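Local coordinates for uncharacterized protein lp_0118 (PDB 3K2Y), which is uncharacterized but, as a HIRAN-domain protein, probably binds nucleic acid, at residues R39-I50 and Y62-A72. Numbering follows the deposited sequence.
Sequences RESGNQYDDNAI and YIARYQNQPYA
Ile50 and Ile63 touch where strand 50-53 runs antiparallel to strand 59-63. Ile63 N donates to Ile50 O at 2.9 Å, nearly in line with the carbonyl. Water 1 lies beside this bond, accepting from Ile50 N and donating to Ile63 O, and so bridges the two backbones where the strand pairing ends.

From Ile50, CB packs on Ile63 CG1 at 3.7 Å, and the CG2 branch touches the same atom. CG1 stands beside the backbone N (chi1 -61°) and passes the amide end of Asn68. The chain then runs on extended (chi2 173°) and brings CD1 to helix 68-76, 3.9 Å from Tyr71 CB and close to Ala72 N. Met75 of the same helix also packs on Ile50.

Next to it, Asn48 and Arg39 close over Ala72. Asn48 CB lies 4.0 Å from Ala72 CB. The methyl also sits over one face of the Arg39 guanidinium, offset toward its rim, while Ser41 CB covers the opposite face. Arg39 itself forms a salt bridge with Asp76, further along the helix.

Tyr62 lies along the base of the loop, where Glu40 and Ala49 pair. Its ring meets Ala49 CB, and its OH donates to Glu40 OE1, although the position of that oxygen is less certain. Lys59 is a second partner of this hydroxyl.

Asp46 OD1 accepts from Asn48 N in an Asx turn. OD2 makes a long salt bridge to Arg65 NE (3.6 Å). The Tyr45 hydroxyl hydrogen-bonds to Asp46 OD2 of the second subunit. The contact thus joins a barrel loop to the strand and helix through an apolar centre with polar groups around it. Asp46 is probably ionised, since one oxygen takes the Asn48 N-H and the other lies near the Arg65 cation.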
loop_
_atom_site.group_PDB
_atom_site.type_symbol
_atom_site.label_atom_id
_atom_site.label_comp_id
_atom_site.label_asym_id
_atom_site.label_seq_id
_atom_site.Cartn_x
_atom_site.Cartn_y
_atom_site.Cartn_z
ATOM N N ARG A 39 -3.014 -0.193 -12.837
ATOM C CA ARG A 39 -2.382 1.009 -12.332
ATOM C C ARG A 39 -3.221 1.558 -11.181
ATOM O O ARG A 39 -4.440 1.698 -11.298
ATOM C CB ARG A 39 -2.288 2.057 -13.446
ATOM C CG ARG A 39 -1.592 3.336 -13.030
ATOM C CD ARG A 39 -0.110 3.098 -12.777
ATOM N NE ARG A 39 0.442 4.044 -11.810
ATOM C CZ ARG A 39 0.459 5.360 -11.980
ATOM N NH1 ARG A 39 -0.045 5.892 -13.081
ATOM N NH2 ARG A 39 0.977 6.146 -11.052
ATOM N N GLU A 40 -2.569 1.861 -10.064
ATOM C CA GLU A 40 -3.276 2.406 -8.912
ATOM C C GLU A 40 -2.588 3.695 -8.469
ATOM O O GLU A 40 -1.868 3.718 -7.472
ATOM C CB GLU A 40 -3.292 1.385 -7.769
ATOM C CG GLU A 40 -3.708 -0.010 -8.198
ATOM C CD GLU A 40 -3.822 -0.984 -7.033
ATOM O OE1 GLU A 40 -3.028 -0.870 -6.076
ATOM O OE2 GLU A 40 -4.698 -1.874 -7.085
ATOM N N SER A 41 -2.804 4.769 -9.222
ATOM C CA SER A 41 -2.186 6.046 -8.891
ATOM C C SER A 41 -2.785 6.608 -7.611
ATOM O O SER A 41 -2.295 7.600 -7.079
ATOM C CB SER A 41 -2.368 7.050 -10.034
ATOM O OG SER A 41 -3.704 7.512 -10.111
ATOM N N GLY A 42 -3.841 5.963 -7.121
ATOM C CA GLY A 42 -4.489 6.407 -5.899
ATOM C C GLY A 42 -4.026 5.621 -4.679
ATOM O O GLY A 42 -4.517 5.837 -3.568
ATOM N N ASN A 43 -3.081 4.704 -4.877
ATOM C CA ASN A 43 -2.564 3.903 -3.771
ATOM C C ASN A 43 -1.925 4.847 -2.743
ATOM O O ASN A 43 -1.014 5.612 -3.066
ATOM C CB ASN A 43 -1.544 2.880 -4.291
ATOM C CG ASN A 43 -1.110 1.885 -3.222
ATOM O OD1 ASN A 43 -0.512 2.265 -2.215
ATOM N ND2 ASN A 43 -1.412 0.607 -3.439
ATOM N N GLN A 44 -2.417 4.793 -1.507
ATOM C CA GLN A 44 -1.918 5.663 -0.449
ATOM C C GLN A 44 -0.464 5.414 -0.064
ATOM O O GLN A 44 0.164 6.261 0.571
ATOM C CB GLN A 44 -2.800 5.550 0.804
ATOM C CG GLN A 44 -2.793 4.181 1.471
ATOM C CD GLN A 44 -4.021 3.352 1.134
ATOM O OE1 GLN A 44 -4.546 3.417 0.019
ATOM N NE2 GLN A 44 -4.476 2.554 2.093
ATOM N N TYR A 45 0.082 4.269 -0.453
ATOM C CA TYR A 45 1.461 3.956 -0.101
ATOM C C TYR A 45 2.445 4.277 -1.223
ATOM O O TYR A 45 3.632 4.491 -0.975
ATOM C CB TYR A 45 1.578 2.473 0.283
ATOM C CG TYR A 45 0.547 2.026 1.300
ATOM C CD1 TYR A 45 0.469 2.633 2.555
ATOM C CD2 TYR A 45 -0.374 1.023 0.994
ATOM C CE1 TYR A 45 -0.507 2.256 3.486
ATOM C CE2 TYR A 45 -1.354 0.635 1.915
ATOM C CZ TYR A 45 -1.415 1.263 3.160
ATOM O OH TYR A 45 -2.388 0.905 4.066
ATOM N N ASP A 46 1.946 4.321 -2.454
ATOM C CA ASP A 46 2.797 4.594 -3.609
ATOM C C ASP A 46 1.951 5.053 -4.791
ATOM O O ASP A 46 1.148 4.284 -5.319
ATOM C CB ASP A 46 3.560 3.323 -3.995
ATOM C CG ASP A 46 4.650 3.579 -5.020
ATOM O OD1 ASP A 46 4.596 4.617 -5.712
ATOM O OD2 ASP A 46 5.559 2.730 -5.140
ATOM N N ASP A 47 2.139 6.297 -5.217
ATOM C CA ASP A 47 1.370 6.822 -6.340
ATOM C C ASP A 47 1.788 6.180 -7.662
ATOM O O ASP A 47 1.154 6.400 -8.687
ATOM C CB ASP A 47 1.517 8.348 -6.421
ATOM C CG ASP A 47 2.914 8.785 -6.816
ATOM O OD1 ASP A 47 3.863 7.986 -6.680
ATOM O OD2 ASP A 47 3.065 9.943 -7.254
ATOM N N ASN A 48 2.848 5.382 -7.631
ATOM C CA ASN A 48 3.334 4.706 -8.833
ATOM C C ASN A 48 2.962 3.235 -8.825
ATOM O O ASN A 48 3.327 2.483 -9.733
ATOM C CB ASN A 48 4.852 4.841 -8.942
ATOM C CG ASN A 48 5.277 6.185 -9.491
ATOM O OD1 ASN A 48 6.115 6.861 -8.907
ATOM N ND2 ASN A 48 4.706 6.575 -10.626
ATOM N N ALA A 49 2.225 2.845 -7.789
ATOM C CA ALA A 49 1.778 1.474 -7.593
ATOM C C ALA A 49 1.141 0.836 -8.819
ATOM O O ALA A 49 0.456 1.496 -9.608
ATOM C CB ALA A 49 0.799 1.413 -6.426
ATOM N N ILE A 50 1.387 -0.463 -8.954
ATOM C CA ILE A 50 0.848 -1.275 -10.032
ATOM C C ILE A 50 0.622 -2.671 -9.470
ATOM O O ILE A 50 1.579 -3.423 -9.259
ATOM C CB ILE A 50 1.820 -1.411 -11.220
ATOM C CG1 ILE A 50 2.133 -0.047 -11.822
ATOM C CG2 ILE A 50 1.196 -2.297 -12.286
ATOM C CD1 ILE A 50 3.218 -0.110 -12.884
ATOM N N TYR A 62 2.096 -6.647 -5.992
ATOM C CA TYR A 62 2.474 -5.413 -6.673
ATOM C C TYR A 62 3.825 -5.527 -7.346
ATOM O O TYR A 62 4.620 -6.408 -7.017
ATOM C CB TYR A 62 2.552 -4.250 -5.683
ATOM C CG TYR A 62 1.218 -3.769 -5.186
ATOM C CD1 TYR A 62 0.555 -4.425 -4.151
ATOM C CD2 TYR A 62 0.597 -2.674 -5.779
ATOM C CE1 TYR A 62 -0.699 -4.002 -3.723
ATOM C CE2 TYR A 62 -0.652 -2.246 -5.362
ATOM C CZ TYR A 62 -1.297 -2.913 -4.337
ATOM O OH TYR A 62 -2.552 -2.505 -3.959
ATOM N N ILE A 63 4.081 -4.627 -8.294
ATOM C CA ILE A 63 5.375 -4.589 -8.972
ATOM C C ILE A 63 6.272 -3.947 -7.918
ATOM O O ILE A 63 5.893 -2.935 -7.332
ATOM C CB ILE A 63 5.365 -3.653 -10.210
ATOM C CG1 ILE A 63 4.309 -4.105 -11.226
ATOM C CG2 ILE A 63 6.755 -3.614 -10.839
ATOM C CD1 ILE A 63 4.665 -5.356 -11.989
ATOM N N ALA A 64 7.443 -4.528 -7.670
ATOM C CA ALA A 64 8.374 -3.989 -6.680
ATOM C C ALA A 64 8.572 -2.485 -6.863
ATOM O O ALA A 64 8.686 -1.997 -7.989
ATOM C CB ALA A 64 9.705 -4.709 -6.776
ATOM N N ARG A 65 8.614 -1.762 -5.747
ATOM C CA ARG A 65 8.775 -0.306 -5.741
ATOM C C ARG A 65 10.002 0.212 -6.493
ATOM O O ARG A 65 9.979 1.320 -7.035
ATOM C CB ARG A 65 8.802 0.208 -4.297
ATOM C CG ARG A 65 8.998 1.711 -4.163
ATOM C CD ARG A 65 8.880 2.158 -2.715
ATOM N NE ARG A 65 7.516 2.023 -2.208
ATOM C CZ ARG A 65 7.165 2.205 -0.937
ATOM N NH1 ARG A 65 8.079 2.529 -0.030
ATOM N NH2 ARG A 65 5.899 2.063 -0.571
ATOM N N TYR A 66 11.068 -0.583 -6.530
ATOM C CA TYR A 66 12.284 -0.179 -7.233
ATOM C C TYR A 66 12.214 -0.510 -8.730
ATOM O O TYR A 66 13.227 -0.467 -9.429
ATOM C CB TYR A 66 13.505 -0.851 -6.596
ATOM C CG TYR A 66 13.435 -2.356 -6.597
ATOM C CD1 TYR A 66 13.946 -3.099 -7.658
ATOM C CD2 TYR A 66 12.812 -3.039 -5.551
ATOM C CE1 TYR A 66 13.837 -4.488 -7.683
ATOM C CE2 TYR A 66 12.696 -4.425 -5.566
ATOM C CZ TYR A 66 13.208 -5.143 -6.633
ATOM O OH TYR A 66 13.082 -6.512 -6.648
ATOM N N GLN A 67 11.014 -0.832 -9.210
ATOM C CA GLN A 67 10.789 -1.160 -10.621
ATOM C C GLN A 67 9.482 -0.509 -11.080
ATOM O O GLN A 67 9.007 -0.747 -12.189
ATOM C CB GLN A 67 10.690 -2.683 -10.803
ATOM C CG GLN A 67 11.851 -3.455 -10.206
ATOM C CD GLN A 67 11.760 -4.952 -10.436
ATOM O OE1 GLN A 67 10.777 -5.594 -10.063
ATOM N NE2 GLN A 67 12.794 -5.518 -11.050
ATOM N N ASN A 68 8.922 0.320 -10.207
ATOM C CA ASN A 68 7.658 1.020 -10.434
ATOM C C ASN A 68 7.628 2.114 -11.492
ATOM O O ASN A 68 6.977 1.974 -12.526
ATOM C CB ASN A 68 7.180 1.629 -9.115
ATOM C CG ASN A 68 6.054 0.858 -8.505
ATOM O OD1 ASN A 68 5.691 1.075 -7.350
ATOM N ND2 ASN A 68 5.474 -0.050 -9.284
ATOM N N GLN A 69 8.309 3.214 -11.181
ATOM C CA GLN A 69 8.393 4.409 -12.019
ATOM C C GLN A 69 8.235 4.266 -13.532
ATOM O O GLN A 69 7.293 4.807 -14.110
ATOM C CB GLN A 69 9.705 5.148 -11.718
ATOM C CG GLN A 69 10.076 6.219 -12.730
ATOM C CD GLN A 69 11.553 6.185 -13.092
ATOM O OE1 GLN A 69 12.421 6.353 -12.232
ATOM N NE2 GLN A 69 11.845 5.961 -14.372
ATOM N N PRO A 70 9.150 3.537 -14.194
ATOM C CA PRO A 70 9.086 3.357 -15.651
ATOM C C PRO A 70 7.730 2.927 -16.209
ATOM O O PRO A 70 7.134 3.623 -17.032
ATOM C CB PRO A 70 10.170 2.312 -15.923
ATOM C CG PRO A 70 11.140 2.515 -14.793
ATOM C CD PRO A 70 10.211 2.689 -13.619
ATOM N N TYR A 71 7.255 1.770 -15.760
ATOM C CA TYR A 71 5.989 1.232 -16.233
ATOM C C TYR A 71 4.805 2.101 -15.825
ATOM O O TYR A 71 3.818 2.208 -16.560
ATOM C CB TYR A 71 5.835 -0.195 -15.718
ATOM C CG TYR A 71 7.018 -1.052 -16.091
ATOM C CD1 TYR A 71 7.243 -1.416 -17.419
ATOM C CD2 TYR A 71 7.940 -1.459 -15.130
ATOM C CE1 TYR A 71 8.355 -2.160 -17.780
ATOM C CE2 TYR A 71 9.061 -2.206 -15.481
ATOM C CZ TYR A 71 9.259 -2.552 -16.806
ATOM O OH TYR A 71 10.356 -3.299 -17.161
ATOM N N ALA A 72 4.919 2.732 -14.660
ATOM C CA ALA A 72 3.870 3.610 -14.161
ATOM C C ALA A 72 3.674 4.759 -15.144
ATOM O O ALA A 72 2.545 5.154 -15.436
ATOM C CB ALA A 72 4.252 4.155 -12.792
HETATM O O HOH W 1 3.798 -1.236 -7.424
#